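Local coordinates for protein Wss1p (Saccharomyces cerevisiae FostersO, PDB 5XBN) that cleaves DNA-binding proteins as a zinc-dependent metalloprotease and takes part in the repair of DNA-protein cross-links, at residues Q36-K41 / R93-T98. Numbering follows the deposited sequence.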
# COMPACT_ATOMS: atom_id res chain seq x y z
N GLN A 36 8.76 -14.59 0.77
CA GLN A 36 10.13 -15.01 0.51
C GLN A 36 10.26 -16.16 -0.48
O GLN A 36 11.33 -16.40 -1.04
CB GLN A 36 10.79 -15.38 1.83
CG GLN A 36 11.06 -14.22 2.74
CD GLN A 36 11.91 -13.19 2.07
OE1 GLN A 36 13.04 -13.47 1.67
NE2 GLN A 36 11.37 -11.99 1.92
N SER A 37 9.17 -16.90 -0.70
CA SER A 37 9.25 -18.08 -1.55
C SER A 37 8.81 -17.80 -2.98
O SER A 37 8.85 -18.68 -3.83
CB SER A 37 8.43 -19.22 -0.94
OG SER A 37 7.10 -18.80 -0.69
N LYS A 38 8.39 -16.56 -3.25
CA LYS A 38 7.93 -16.17 -4.58
C LYS A 38 9.10 -15.75 -5.47
O LYS A 38 10.12 -15.27 -4.98
CB LYS A 38 6.91 -15.02 -4.48
CG LYS A 38 5.63 -15.38 -3.76
CD LYS A 38 4.85 -16.45 -4.49
CE LYS A 38 3.66 -16.91 -3.66
NZ LYS A 38 2.93 -18.02 -4.32
N PRO A 39 8.94 -15.91 -6.79
CA PRO A 39 9.99 -15.53 -7.73
C PRO A 39 10.25 -14.03 -7.72
O PRO A 39 9.29 -13.26 -7.59
CB PRO A 39 9.44 -15.97 -9.09
CG PRO A 39 7.97 -16.04 -8.89
CD PRO A 39 7.77 -16.48 -7.48
N ASN A 40 11.51 -13.65 -7.86
CA ASN A 40 11.91 -12.24 -7.92
C ASN A 40 11.51 -11.47 -6.67
O ASN A 40 11.01 -10.35 -6.77
CB ASN A 40 11.32 -11.56 -9.16
CG ASN A 40 11.73 -12.23 -10.45
OD1 ASN A 40 10.90 -12.80 -11.16
ND2 ASN A 40 13.02 -12.18 -10.77
N LYS A 41 11.73 -12.07 -5.50
CA LYS A 41 11.36 -11.45 -4.23
C LYS A 41 12.18 -10.20 -3.95
O LYS A 41 11.76 -9.32 -3.19
CB LYS A 41 11.51 -12.44 -3.08
CG LYS A 41 12.94 -12.73 -2.69
CD LYS A 41 13.00 -13.79 -1.60
CE LYS A 41 14.41 -14.00 -1.09
NZ LYS A 41 14.43 -15.03 -0.01
N ARG A 93 -1.53 -7.17 -2.22
CA ARG A 93 -1.20 -8.05 -3.33
C ARG A 93 -0.29 -7.30 -4.29
O ARG A 93 -0.64 -6.22 -4.75
CB ARG A 93 -2.45 -8.53 -4.06
CG ARG A 93 -2.13 -9.47 -5.22
CD ARG A 93 -3.37 -9.72 -6.08
NE ARG A 93 -4.38 -10.55 -5.42
CZ ARG A 93 -4.36 -11.88 -5.39
NH1 ARG A 93 -3.37 -12.54 -5.99
NH2 ARG A 93 -5.32 -12.55 -4.78
N LEU A 94 0.89 -7.86 -4.56
CA LEU A 94 1.86 -7.24 -5.47
C LEU A 94 1.88 -7.90 -6.84
O LEU A 94 2.36 -7.33 -7.81
CB LEU A 94 3.27 -7.30 -4.88
CG LEU A 94 3.53 -6.64 -3.53
CD1 LEU A 94 5.00 -6.79 -3.18
CD2 LEU A 94 3.13 -5.17 -3.54
N ARG A 95 1.36 -9.12 -6.90
CA ARG A 95 1.51 -9.96 -8.08
C ARG A 95 0.18 -10.29 -8.75
O ARG A 95 -0.83 -10.43 -8.08
CB ARG A 95 2.22 -11.26 -7.69
CG ARG A 95 3.62 -11.05 -7.16
CD ARG A 95 4.11 -12.30 -6.44
NE ARG A 95 5.38 -12.06 -5.78
CZ ARG A 95 6.56 -12.21 -6.36
NH1 ARG A 95 6.63 -12.61 -7.62
NH2 ARG A 95 7.67 -11.96 -5.68
N CYS A 96 0.20 -10.43 -10.08
CA CYS A 96 -1.01 -10.83 -10.82
C CYS A 96 -1.56 -12.17 -10.32
O CYS A 96 -0.81 -13.13 -10.11
CB CYS A 96 -0.71 -10.91 -12.32
SG CYS A 96 -0.83 -9.33 -13.18
N SER A 97 -2.88 -12.22 -10.14
CA SER A 97 -3.52 -13.37 -9.51
C SER A 97 -3.59 -14.58 -10.43
O SER A 97 -3.93 -15.68 -9.99
CB SER A 97 -4.92 -13.00 -9.04
OG SER A 97 -5.74 -12.59 -10.12
N THR A 98 -3.28 -14.38 -11.71
CA THR A 98 -3.22 -15.49 -12.67
C THR A 98 -1.81 -15.74 -13.17
O THR A 98 -1.61 -16.54 -14.09
CB THR A 98 -4.13 -15.24 -13.90
OG1 THR A 98 -3.73 -14.04 -14.57
CG2 THR A 98 -5.59 -15.13 -13.48
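Arg95 meets the backbone of Pro39 end-on, both terminal nitrogens converging on one carbonyl oxygen: NH1 lies 2.7 Å and NH2 2.8 Å from Pro39 O. Sharing one acceptor bends both bonds, with N-H...O angles of 138° and 135°. NH1 sits in the carbonyl plane, whereas NH2 stands above it; the oxygen itself stays close to the guanidinium plane. Lys38 covers one guanidinium face near its rim, its CB 3.4 Å from Arg95 CZ, while CA of Lys41 abuts the edge, 4.0 Å from Arg95 NH2. The contact ties strand 89-96, an inner strand of the mixed sheet in this WLM metalloprotease domain, to the loop joining edge strand 29-33 to helix 41-54, away from the zinc site. Extended from CG to NE, the Arg95 chain reaches across from its own strand to the loop backbone. A leucine here would probably leave Pro39 O without either of its two guanidinium donors and the loop less firmly tethered to the strand. Further out, Glu71 pairs with Arg95 NE and Glu100 O accepts from NH1, which together should hold the guanidinium's rotation. Bent at chi2 (-63°), Lys38 carries its ammonium away to a salt bridge with the Glu100 carboxylate.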